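Local coordinates for nisin biosynthesis protein nisC (Lactococcus lactis subsp. lactis, PDB 2G0D) that acts as the nisin cyclase of lantibiotic biosynthesis, a zinc-containing alpha-toroid enzyme that forms the thioether rings of the nisin precursor, at residues A[38-43]-A[375-380]; A[43-48]-A[391-396]; A[130-135]-A[185-190]; A[200-205]-A[254-259]. All coordinates share one frame; numbering follows the deposited sequence.

Overall arrangement
The four contacts form two pairs within the helical toroid. Interactions 1 and 2 tie the C-terminal part of the chain back to helix 37-45, share M43 and have centres about 9 Å apart. Interactions 3 and 4, with centres about 11 Å apart, lie nearer the zinc and join loops and short elements instead of long helices; D135 and A205 touch between them. Interaction 1 is buried and almost wholly apolar. Interaction 2, only partly buried, relies on a carboxylate that accepts backbone and hydroxyl hydrogens. Interaction 3, also partly buried, combines one hydrogen bond with proline-methionine packing, whereas the buried interaction 4 is a backbone ladder finished by apolar side chains.

Interaction 1 of 4, residues A[38-43]-A[375-380]; sequences PGIILM and GISGCI
The S377 hydroxyl, which faces the 38-43 helix near G39 and I40, makes its hydrogen bond outside this contact: OG pairs with the carbonyl oxygen of T370. Standing between the backbone N and the carbonyl carbon of its own residue (chi1 69°), OG has T370 O as its partner and the I40 methyl beside it, I40 CD1 lying 3.9 Å from S377 OG, while G39 presents bare backbone there. No hydrogen bond links the two segments, and M43 and S377 carry most of the contact. With M43 CG anti to the backbone N (chi1 168°), that carbon reaches I380, whose branch methyl CG2 lies 3.8 Å from M43 CG as the two side chains meet obliquely. The sulfur rests beside serine, M43 SD being 3.6 Å from S377 CB. A small serine and a flexible methionine suit two helices whose axes, 9.4 Å apart, run nearly parallel at 25°: the long side chain spans the gap that the short one cannot. Helix 3-20 closes over the contact, I11 touching both M43 and I380 and W15 touching I40. Helix 53-74 packs against I41, and L361 of helix 357-362 touches I380.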
loop_
_atom_site.group_PDB
_atom_site.type_symbol
_atom_site.label_atom_id
_atom_site.label_comp_id
_atom_site.label_asym_id
_atom_site.label_seq_id
_atom_site.Cartn_x
_atom_site.Cartn_y
_atom_site.Cartn_z
ATOM N N PRO A 38 13.318 7.572 -0.805
ATOM C CA PRO A 38 11.972 8.029 -0.478
ATOM C C PRO A 38 11.428 7.509 0.875
ATOM O O PRO A 38 10.827 8.290 1.627
ATOM C CB PRO A 38 11.148 7.509 -1.668
ATOM C CG PRO A 38 12.148 7.566 -2.824
ATOM C CD PRO A 38 13.396 7.023 -2.184
ATOM N N GLY A 39 11.630 6.225 1.186
ATOM C CA GLY A 39 11.238 5.667 2.516
ATOM C C GLY A 39 12.012 6.299 3.666
ATOM O O GLY A 39 11.457 6.602 4.729
ATOM N N ILE A 40 13.296 6.567 3.426
ATOM C CA ILE A 40 14.138 7.219 4.414
ATOM C C ILE A 40 13.718 8.672 4.680
ATOM O O ILE A 40 13.646 9.091 5.842
ATOM C CB ILE A 40 15.627 7.178 3.990
ATOM C CG1 ILE A 40 16.054 5.737 3.677
ATOM C CG2 ILE A 40 16.510 7.751 5.078
ATOM C CD1 ILE A 40 15.725 4.689 4.760
ATOM N N ILE A 41 13.459 9.423 3.602
ATOM C CA ILE A 41 12.941 10.782 3.672
ATOM C C ILE A 41 11.647 10.805 4.493
ATOM O O ILE A 41 11.494 11.671 5.341
ATOM C CB ILE A 41 12.687 11.357 2.237
ATOM C CG1 ILE A 41 14.029 11.640 1.523
ATOM C CG2 ILE A 41 11.831 12.608 2.284
ATOM C CD1 ILE A 41 13.915 11.784 -0.030
ATOM N N LEU A 42 10.737 9.847 4.266
ATOM C CA LEU A 42 9.470 9.786 5.053
ATOM C C LEU A 42 9.681 9.574 6.538
ATOM O O LEU A 42 9.102 10.288 7.357
ATOM C CB LEU A 42 8.470 8.771 4.498
ATOM C CG LEU A 42 7.873 9.218 3.156
ATOM C CD1 LEU A 42 7.164 8.077 2.445
ATOM C CD2 LEU A 42 6.911 10.413 3.366
ATOM N N MET A 43 10.550 8.630 6.879
ATOM C CA MET A 43 10.842 8.334 8.276
ATOM C C MET A 43 11.420 9.551 9.002
ATOM O O MET A 43 11.012 9.853 10.107
ATOM C CB MET A 43 11.798 7.154 8.391
ATOM C CG MET A 43 12.365 7.006 9.821
ATOM S SD MET A 43 13.889 6.077 9.910
ATOM C CE MET A 43 15.035 7.249 9.225
ATOM N N GLY A 375 12.075 -3.016 5.641
ATOM C CA GLY A 375 13.258 -2.663 6.422
ATOM C C GLY A 375 12.893 -1.999 7.730
ATOM O O GLY A 375 11.704 -1.777 8.027
ATOM N N ILE A 376 13.912 -1.696 8.519
ATOM C CA ILE A 376 13.703 -1.088 9.827
ATOM C C ILE A 376 12.976 0.275 9.822
ATOM O O ILE A 376 12.208 0.549 10.736
ATOM C CB ILE A 376 15.006 -1.004 10.635
ATOM C CG1 ILE A 376 14.683 -0.670 12.110
ATOM C CG2 ILE A 376 16.008 -0.021 9.992
ATOM C CD1 ILE A 376 15.729 -1.151 13.102
ATOM N N SER A 377 13.207 1.122 8.812
ATOM C CA SER A 377 12.600 2.463 8.812
ATOM C C SER A 377 11.062 2.439 8.740
ATOM O O SER A 377 10.394 3.346 9.211
ATOM C CB SER A 377 13.176 3.342 7.702
ATOM O OG SER A 377 12.750 2.857 6.444
ATOM N N GLY A 378 10.494 1.391 8.166
ATOM C CA GLY A 378 9.041 1.249 8.186
ATOM C C GLY A 378 8.540 1.057 9.605
ATOM O O GLY A 378 7.542 1.666 10.019
ATOM N N CYS A 379 9.237 0.189 10.341
ATOM C CA CYS A 379 8.936 -0.083 11.740
ATOM C C CYS A 379 9.042 1.198 12.595
ATOM O O CYS A 379 8.176 1.473 13.423
ATOM C CB CYS A 379 9.888 -1.167 12.257
ATOM S SG CYS A 379 9.623 -1.709 13.949
ATOM N N ILE A 380 10.111 1.959 12.393
ATOM C CA ILE A 380 10.329 3.234 13.081
ATOM C C ILE A 380 9.183 4.205 12.779
ATOM O O ILE A 380 8.726 4.898 13.678
ATOM C CB ILE A 380 11.708 3.863 12.718
ATOM C CG1 ILE A 380 12.824 3.015 13.328
ATOM C CG2 ILE A 380 11.811 5.316 13.177
ATOM C CD1 ILE A 380 14.230 3.238 12.731
#

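Interaction 2 of 4, residues A[43-48]-A[391-396]; sequences MLAELK and NFTYWR
E46, F392 and T393 carry this contact, the carboxylate of E46 binding the chain of the 391-396 loop. F392 N donates to E46 OE1 at 2.9 Å in a fairly straight bond (158°), arriving on the syn side of the carboxylate. The other oxygen is gripped twice by one residue: T393 OG1 lies 2.6 Å from E46 OE2 on its anti side, and T393 N, at 2.8 Å from E46 OE2, comes from above the carboxylate plane on the same face. Threonine suits this place because its hydroxyl both donates to E46 and accepts from W395 N, closing an ST turn. Its methyl CG2 packs against A45 CB at 3.4 Å, closer than usual for two carbons. The W395 ring turns an edge to the carboxylate, with W395 CD1 3.3 Å from E46 OE2. Phenylalanine serves the outer side: K48 CB sits 3.8 Å from the centroid of the F392 ring, directly over its face, in a CH-pi contact, while the extended lysine tail leads away. So many donors are consistent with an ionised glutamate, and K385 of helix 376-387 adds a salt bridge to OE1. L42 of helix 37-45 packs on T393 and W395, while L381 of helix 376-387 meets E46.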
loop_
_atom_site.group_PDB
_atom_site.type_symbol
_atom_site.label_atom_id
_atom_site.label_comp_id
_atom_site.label_asym_id
_atom_site.label_seq_id
_atom_site.Cartn_x
_atom_site.Cartn_y
_atom_site.Cartn_z
ATOM N N MET A 43 10.550 8.630 6.879
ATOM C CA MET A 43 10.842 8.334 8.276
ATOM C C MET A 43 11.420 9.551 9.002
ATOM O O MET A 43 11.012 9.853 10.107
ATOM C CB MET A 43 11.798 7.154 8.391
ATOM C CG MET A 43 12.365 7.006 9.821
ATOM S SD MET A 43 13.889 6.077 9.910
ATOM C CE MET A 43 15.035 7.249 9.225
ATOM N N LEU A 44 12.364 10.235 8.373
ATOM C CA LEU A 44 13.049 11.391 8.974
ATOM C C LEU A 44 12.114 12.587 9.092
ATOM O O LEU A 44 12.173 13.339 10.066
ATOM C CB LEU A 44 14.279 11.791 8.140
ATOM C CG LEU A 44 15.561 10.948 8.161
ATOM C CD1 LEU A 44 16.592 11.494 7.163
ATOM C CD2 LEU A 44 16.175 10.893 9.538
ATOM N N ALA A 45 11.252 12.742 8.081
ATOM C CA ALA A 45 10.335 13.870 7.997
ATOM C C ALA A 45 9.316 13.812 9.100
ATOM O O ALA A 45 8.900 14.831 9.618
ATOM C CB ALA A 45 9.661 13.912 6.637
ATOM N N GLU A 46 8.923 12.597 9.457
ATOM C CA GLU A 46 8.016 12.357 10.564
ATOM C C GLU A 46 8.610 12.605 11.948
ATOM O O GLU A 46 7.932 12.420 12.960
ATOM C CB GLU A 46 7.514 10.923 10.511
ATOM C CG GLU A 46 6.440 10.699 9.494
ATOM C CD GLU A 46 5.194 11.557 9.689
ATOM O OE1 GLU A 46 5.097 12.274 10.717
ATOM O OE2 GLU A 46 4.318 11.508 8.786
ATOM N N LEU A 47 9.870 13.005 11.998
ATOM C CA LEU A 47 10.557 13.195 13.267
ATOM C C LEU A 47 10.751 14.675 13.559
ATOM O O LEU A 47 11.559 15.033 14.409
ATOM C CB LEU A 47 11.899 12.471 13.248
ATOM C CG LEU A 47 11.884 10.952 13.076
ATOM C CD1 LEU A 47 13.325 10.444 13.133
ATOM C CD2 LEU A 47 11.053 10.303 14.171
ATOM N N LYS A 48 9.973 15.516 12.871
ATOM C CA LYS A 48 10.095 16.972 12.933
ATOM C C LYS A 48 9.940 17.564 14.342
ATOM O O LYS A 48 10.627 18.534 14.686
ATOM C CB LYS A 48 9.129 17.652 11.946
ATOM C CG LYS A 48 9.205 19.172 11.988
ATOM C CD LYS A 48 8.520 19.838 10.798
ATOM C CE LYS A 48 8.681 21.368 10.926
ATOM N NZ LYS A 48 8.144 22.161 9.770
ATOM N N ASN A 391 0.842 13.350 11.846
ATOM C CA ASN A 391 1.613 12.940 10.667
ATOM C C ASN A 391 2.016 14.148 9.891
ATOM O O ASN A 391 1.159 14.875 9.369
ATOM C CB ASN A 391 0.824 11.982 9.749
ATOM C CG ASN A 391 0.769 10.575 10.291
ATOM O OD1 ASN A 391 1.023 9.626 9.560
ATOM N ND2 ASN A 391 0.487 10.431 11.592
ATOM N N PHE A 392 3.324 14.367 9.828
ATOM C CA PHE A 392 3.891 15.429 9.027
ATOM C C PHE A 392 3.877 15.077 7.518
ATOM O O PHE A 392 3.925 15.976 6.681
ATOM C CB PHE A 392 5.319 15.714 9.498
ATOM C CG PHE A 392 5.403 16.180 10.929
ATOM C CD1 PHE A 392 5.032 17.485 11.274
ATOM C CD2 PHE A 392 5.839 15.313 11.937
ATOM C CE1 PHE A 392 5.099 17.918 12.607
ATOM C CE2 PHE A 392 5.916 15.729 13.265
ATOM C CZ PHE A 392 5.542 17.037 13.607
ATOM N N THR A 393 3.781 13.778 7.192
ATOM C CA THR A 393 3.918 13.313 5.810
ATOM C C THR A 393 2.689 12.537 5.395
ATOM O O THR A 393 1.835 12.238 6.232
ATOM C CB THR A 393 5.128 12.336 5.640
ATOM O OG1 THR A 393 4.848 11.094 6.303
ATOM C CG2 THR A 393 6.432 12.927 6.212
ATOM N N TYR A 394 2.639 12.142 4.117
ATOM C CA TYR A 394 1.570 11.266 3.633
ATOM C C TYR A 394 1.992 9.809 3.515
ATOM O O TYR A 394 1.460 9.076 2.673
ATOM C CB TYR A 394 0.980 11.787 2.294
ATOM C CG TYR A 394 0.364 13.171 2.398
ATOM C CD1 TYR A 394 -0.988 13.335 2.678
ATOM C CD2 TYR A 394 1.151 14.308 2.250
ATOM C CE1 TYR A 394 -1.562 14.625 2.795
ATOM C CE2 TYR A 394 0.616 15.596 2.378
ATOM C CZ TYR A 394 -0.740 15.747 2.645
ATOM O OH TYR A 394 -1.253 17.031 2.728
ATOM N N TRP A 395 2.935 9.370 4.340
ATOM C CA TRP A 395 3.473 7.996 4.222
ATOM C C TRP A 395 2.409 6.906 4.215
ATOM O O TRP A 395 2.551 5.901 3.507
ATOM C CB TRP A 395 4.507 7.673 5.316
ATOM C CG TRP A 395 3.964 7.505 6.730
ATOM C CD1 TRP A 395 3.615 8.515 7.606
ATOM C CD2 TRP A 395 3.780 6.271 7.451
ATOM N NE1 TRP A 395 3.221 7.976 8.803
ATOM C CE2 TRP A 395 3.307 6.611 8.742
ATOM C CE3 TRP A 395 3.970 4.907 7.131
ATOM C CZ2 TRP A 395 3.013 5.641 9.720
ATOM C CZ3 TRP A 395 3.682 3.946 8.105
ATOM C CH2 TRP A 395 3.196 4.319 9.382
ATOM N N ARG A 396 1.359 7.095 5.013
ATOM C CA ARG A 396 0.256 6.111 5.139
ATOM C C ARG A 396 -0.496 5.801 3.853
ATOM O O ARG A 396 -1.066 4.706 3.709
ATOM C CB ARG A 396 -0.750 6.564 6.221
ATOM C CG ARG A 396 -0.302 6.223 7.629
ATOM C CD ARG A 396 -1.171 6.926 8.724
ATOM N NE ARG A 396 -0.681 6.564 10.069
ATOM C CZ ARG A 396 -0.963 7.196 11.210
ATOM N NH1 ARG A 396 -0.413 6.731 12.336
ATOM N NH2 ARG A 396 -1.766 8.281 11.249
#

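Interaction 3 of 4, residues A[130-135]-A[185-190]; sequences TPPDYD and NQMSQS
The start of the short, weakly bonded helix 131-134 meets the loop leading into helix 189-194 where T130 and P131 face N185 and M187, on a side of the fold that approaches the zinc. T130 OG1, anti to its backbone N (chi1 -180°), donates to N185 O at 2.7 Å. The hydroxyl is tilted 23° from the carbonyl plane. T130 N donates to D133 OD2 at 3.0 Å, within its own segment. The two prolines then offer apolar rings to M187, whose side chain crosses P131 obliquely. M187 SD is 3.8 Å from P131 CB, and M187 CG is 3.9 Å from P132 CD. Methionine fits because its bend at chi3 keeps CE against P131 as well. Proline suits a first turn, since it has no N-H in need of an acceptor. The carbonyl oxygen of P131 accepts from both Y134 N and D135 N. D135 OD1 bonds H206, which M187 also touches; the M187 side chain lies about 10 Å from the zinc. Prolines in the opening turn, with D133 bonding back to T130 N, resemble the start of a helix, here consistent with a single short helical turn packed on a loop.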
loop_
_atom_site.group_PDB
_atom_site.type_symbol
_atom_site.label_atom_id
_atom_site.label_comp_id
_atom_site.label_asym_id
_atom_site.label_seq_id
_atom_site.Cartn_x
_atom_site.Cartn_y
_atom_site.Cartn_z
ATOM N N THR A 130 -0.988 -8.871 -15.964
ATOM C CA THR A 130 -0.166 -9.334 -14.863
ATOM C C THR A 130 -0.371 -8.335 -13.703
ATOM O O THR A 130 -0.774 -7.191 -13.961
ATOM C CB THR A 130 1.307 -9.444 -15.320
ATOM O OG1 THR A 130 2.125 -9.903 -14.247
ATOM C CG2 THR A 130 1.848 -8.115 -15.860
ATOM N N PRO A 131 -0.155 -8.760 -12.433
ATOM C CA PRO A 131 -0.453 -7.820 -11.318
ATOM C C PRO A 131 0.160 -6.406 -11.372
ATOM O O PRO A 131 -0.576 -5.453 -11.114
ATOM C CB PRO A 131 -0.009 -8.589 -10.065
ATOM C CG PRO A 131 -0.189 -10.034 -10.450
ATOM C CD PRO A 131 0.288 -10.067 -11.909
ATOM N N PRO A 132 1.467 -6.254 -11.710
ATOM C CA PRO A 132 2.033 -4.902 -11.774
ATOM C C PRO A 132 1.276 -3.939 -12.687
ATOM O O PRO A 132 1.544 -2.749 -12.632
ATOM C CB PRO A 132 3.453 -5.123 -12.339
ATOM C CG PRO A 132 3.777 -6.506 -12.012
ATOM C CD PRO A 132 2.487 -7.273 -12.032
ATOM N N ASP A 133 0.356 -4.444 -13.513
ATOM C CA ASP A 133 -0.470 -3.580 -14.377
ATOM C C ASP A 133 -1.433 -2.726 -13.558
ATOM O O ASP A 133 -1.549 -1.525 -13.785
ATOM C CB ASP A 133 -1.280 -4.388 -15.398
ATOM C CG ASP A 133 -0.424 -4.972 -16.524
ATOM O OD1 ASP A 133 0.598 -4.357 -16.921
ATOM O OD2 ASP A 133 -0.804 -6.050 -17.035
ATOM N N TYR A 134 -2.118 -3.349 -12.602
ATOM C CA TYR A 134 -3.255 -2.718 -11.924
ATOM C C TYR A 134 -3.016 -2.532 -10.419
ATOM O O TYR A 134 -3.782 -1.817 -9.769
ATOM C CB TYR A 134 -4.520 -3.571 -12.121
ATOM C CG TYR A 134 -4.383 -4.950 -11.523
ATOM C CD1 TYR A 134 -4.012 -6.046 -12.316
ATOM C CD2 TYR A 134 -4.570 -5.156 -10.158
ATOM C CE1 TYR A 134 -3.854 -7.313 -11.759
ATOM C CE2 TYR A 134 -4.401 -6.413 -9.592
ATOM C CZ TYR A 134 -4.049 -7.489 -10.393
ATOM O OH TYR A 134 -3.899 -8.740 -9.819
ATOM N N ASP A 135 -1.967 -3.180 -9.885
ATOM C CA ASP A 135 -1.823 -3.376 -8.430
ATOM C C ASP A 135 -1.319 -2.169 -7.643
ATOM O O ASP A 135 -1.097 -1.098 -8.179
ATOM C CB ASP A 135 -1.074 -4.699 -8.079
ATOM C CG ASP A 135 0.460 -4.614 -8.197
ATOM O OD1 ASP A 135 1.130 -5.679 -8.094
ATOM O OD2 ASP A 135 1.010 -3.516 -8.377
ATOM N N ASN A 185 1.821 -15.340 -16.667
ATOM C CA ASN A 185 1.878 -13.906 -16.343
ATOM C C ASN A 185 1.933 -13.670 -14.822
ATOM O O ASN A 185 1.687 -12.563 -14.339
ATOM C CB ASN A 185 0.687 -13.152 -16.984
ATOM C CG ASN A 185 0.732 -13.137 -18.539
ATOM O OD1 ASN A 185 1.745 -12.799 -19.152
ATOM N ND2 ASN A 185 -0.394 -13.464 -19.160
ATOM N N GLN A 186 2.240 -14.724 -14.064
ATOM C CA GLN A 186 2.446 -14.602 -12.609
ATOM C C GLN A 186 3.775 -13.885 -12.404
ATOM O O GLN A 186 4.645 -13.932 -13.283
ATOM C CB GLN A 186 2.441 -15.975 -11.919
ATOM C CG GLN A 186 1.099 -16.736 -11.920
ATOM C CD GLN A 186 0.040 -16.155 -10.976
ATOM O OE1 GLN A 186 0.353 -15.523 -9.958
ATOM N NE2 GLN A 186 -1.225 -16.389 -11.303
ATOM N N MET A 187 3.928 -13.208 -11.264
ATOM C CA MET A 187 5.077 -12.318 -11.028
ATOM C C MET A 187 6.421 -13.043 -10.860
ATOM O O MET A 187 7.497 -12.443 -11.029
ATOM C CB MET A 187 4.811 -11.436 -9.815
ATOM C CG MET A 187 3.728 -10.402 -10.056
ATOM S SD MET A 187 3.425 -9.402 -8.594
ATOM C CE MET A 187 2.453 -10.535 -7.613
ATOM N N SER A 188 6.346 -14.326 -10.514
ATOM C CA SER A 188 7.528 -15.170 -10.391
ATOM C C SER A 188 7.180 -16.621 -10.683
ATOM O O SER A 188 6.002 -16.983 -10.810
ATOM C CB SER A 188 8.127 -15.060 -8.995
ATOM O OG SER A 188 7.192 -15.496 -8.036
ATOM N N GLN A 189 8.218 -17.447 -10.774
ATOM C CA GLN A 189 8.052 -18.850 -11.139
ATOM C C GLN A 189 7.456 -19.700 -10.014
ATOM O O GLN A 189 6.617 -20.567 -10.269
ATOM C CB GLN A 189 9.354 -19.417 -11.669
ATOM C CG GLN A 189 9.851 -18.648 -12.894
ATOM C CD GLN A 189 10.324 -19.558 -14.011
ATOM O OE1 GLN A 189 11.508 -19.560 -14.370
ATOM N NE2 GLN A 189 9.399 -20.339 -14.571
ATOM N N SER A 190 7.859 -19.441 -8.774
ATOM C CA SER A 190 7.193 -20.075 -7.634
ATOM C C SER A 190 5.670 -19.941 -7.787
ATOM O O SER A 190 4.950 -20.937 -7.715
ATOM C CB SER A 190 7.682 -19.500 -6.297
ATOM O OG SER A 190 7.029 -18.273 -5.978
#

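Interaction 4 of 4, residues A[200-205]-A[254-259]; sequences LNMGLA and DGLVAD
M202 and L256 both carry CG anti to the carbonyl carbon, at chi1 -68° for M202 and chi1 -61° for L256, and a bend at chi2 of the methionine (-74°) brings SD to the leucine. The two side chains meet at about a right angle: M202 CG lies 3.9 Å from L256 CG, and M202 SD lies 3.9 Å from L256 CD1. An unbranched, flexible methionine can fold over a leucine in this way. The backbones pair as antiparallel strands. L200 and L256 form the hydrogen-bonded pair: L200 N donates to L256 O at 2.7 Å, and L256 N donates to L200 O at 2.9 Å. N201 and G255 follow as the non-hydrogen-bonded pair, and beyond them M202 N reaches D254 O at 2.7 Å. Glycine presents only hydrogens, and G255 CA comes within 3.2 Å of L200 O in a CA-H...O contact. Asparagine suits position 201 because its carbonyl can bend back along its own chain: N201 OD1 accepts from G203 N at 2.9 Å, an Asx turn where the strand ends, while ND2 goes to the hydroxyl of Y279. L200 and L256 share one face of the ribbon, where L261 of helix 258-263 packs on both. Further along, the backbone of A205 bonds that of C278, a zinc ligand. The whole is a minimal two-stranded antiparallel ribbon, set among the helices of an alpha toroid near its metal site.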
loop_
_atom_site.group_PDB
_atom_site.type_symbol
_atom_site.label_atom_id
_atom_site.label_comp_id
_atom_site.label_asym_id
_atom_site.label_seq_id
_atom_site.Cartn_x
_atom_site.Cartn_y
_atom_site.Cartn_z
ATOM N N LEU A 200 -7.092 -15.749 -9.961
ATOM C CA LEU A 200 -7.453 -14.406 -9.537
ATOM C C LEU A 200 -6.741 -14.103 -8.216
ATOM O O LEU A 200 -7.015 -14.756 -7.193
ATOM C CB LEU A 200 -8.967 -14.313 -9.330
ATOM C CG LEU A 200 -9.587 -12.976 -8.923
ATOM C CD1 LEU A 200 -9.350 -11.906 -10.017
ATOM C CD2 LEU A 200 -11.091 -13.153 -8.632
ATOM N N ASN A 201 -5.827 -13.131 -8.245
ATOM C CA ASN A 201 -5.081 -12.714 -7.043
ATOM C C ASN A 201 -6.001 -11.979 -6.061
ATOM O O ASN A 201 -6.778 -11.102 -6.454
ATOM C CB ASN A 201 -3.852 -11.874 -7.426
ATOM C CG ASN A 201 -2.945 -11.588 -6.242
ATOM O OD1 ASN A 201 -3.361 -10.957 -5.267
ATOM N ND2 ASN A 201 -1.696 -12.033 -6.329
ATOM N N MET A 202 -5.924 -12.382 -4.791
ATOM C CA MET A 202 -6.888 -11.969 -3.763
ATOM C C MET A 202 -6.239 -11.198 -2.610
ATOM O O MET A 202 -6.840 -10.985 -1.552
ATOM C CB MET A 202 -7.646 -13.207 -3.258
ATOM C CG MET A 202 -8.611 -13.855 -4.316
ATOM S SD MET A 202 -10.100 -12.857 -4.550
ATOM C CE MET A 202 -9.621 -12.013 -5.994
ATOM N N GLY A 203 -5.003 -10.779 -2.834
ATOM C CA GLY A 203 -4.252 -9.981 -1.866
ATOM C C GLY A 203 -4.539 -8.506 -2.040
ATOM O O GLY A 203 -5.023 -8.077 -3.084
ATOM N N LEU A 204 -4.241 -7.728 -1.011
ATOM C CA LEU A 204 -4.382 -6.279 -1.085
ATOM C C LEU A 204 -3.343 -5.677 -2.019
ATOM O O LEU A 204 -3.664 -4.844 -2.885
ATOM C CB LEU A 204 -4.223 -5.657 0.313
ATOM C CG LEU A 204 -4.355 -4.127 0.387
ATOM C CD1 LEU A 204 -5.816 -3.768 0.264
ATOM C CD2 LEU A 204 -3.802 -3.561 1.670
ATOM N N ALA A 205 -2.098 -6.089 -1.811
ATOM C CA ALA A 205 -0.931 -5.524 -2.491
ATOM C C ALA A 205 -0.919 -5.784 -4.006
ATOM O O ALA A 205 -0.479 -4.927 -4.783
ATOM C CB ALA A 205 0.352 -6.065 -1.853
ATOM N N ASP A 254 -4.891 -16.897 -1.108
ATOM C CA ASP A 254 -4.192 -15.826 -1.825
ATOM C C ASP A 254 -4.712 -15.688 -3.249
ATOM O O ASP A 254 -4.654 -14.610 -3.835
ATOM C CB ASP A 254 -2.690 -16.125 -1.911
ATOM C CG ASP A 254 -1.933 -15.846 -0.622
ATOM O OD1 ASP A 254 -2.546 -15.515 0.421
ATOM O OD2 ASP A 254 -0.689 -15.985 -0.669
ATOM N N GLY A 255 -5.185 -16.796 -3.810
ATOM C CA GLY A 255 -5.614 -16.839 -5.207
ATOM C C GLY A 255 -6.772 -17.805 -5.405
ATOM O O GLY A 255 -6.880 -18.803 -4.679
ATOM N N LEU A 256 -7.637 -17.493 -6.380
ATOM C CA LEU A 256 -8.778 -18.341 -6.758
ATOM C C LEU A 256 -8.622 -18.765 -8.205
ATOM O O LEU A 256 -8.362 -17.939 -9.071
ATOM C CB LEU A 256 -10.121 -17.617 -6.581
ATOM C CG LEU A 256 -10.502 -17.155 -5.175
ATOM C CD1 LEU A 256 -11.779 -16.355 -5.219
ATOM C CD2 LEU A 256 -10.618 -18.293 -4.162
ATOM N N VAL A 257 -8.777 -20.060 -8.453
ATOM C CA VAL A 257 -8.485 -20.647 -9.766
ATOM C C VAL A 257 -9.774 -20.750 -10.589
ATOM O O VAL A 257 -10.869 -20.817 -10.022
ATOM C CB VAL A 257 -7.764 -22.003 -9.609
ATOM C CG1 VAL A 257 -7.606 -22.716 -10.931
ATOM C CG2 VAL A 257 -6.388 -21.814 -8.938
ATOM N N ALA A 258 -9.623 -20.740 -11.918
ATOM C CA ALA A 258 -10.733 -20.647 -12.869
ATOM C C ALA A 258 -11.922 -21.524 -12.511
ATOM O O ALA A 258 -13.060 -21.049 -12.504
ATOM C CB ALA A 258 -10.247 -20.957 -14.292
ATOM N N ASP A 259 -11.652 -22.795 -12.207
ATOM C CA ASP A 259 -12.711 -23.759 -11.883
ATOM C C ASP A 259 -13.475 -23.409 -10.602
ATOM O O ASP A 259 -14.709 -23.500 -10.568
ATOM C CB ASP A 259 -12.173 -25.208 -11.848
ATOM C CG ASP A 259 -11.012 -25.402 -10.861
ATOM O OD1 ASP A 259 -10.400 -24.408 -10.417
ATOM O OD2 ASP A 259 -10.707 -26.575 -10.534
#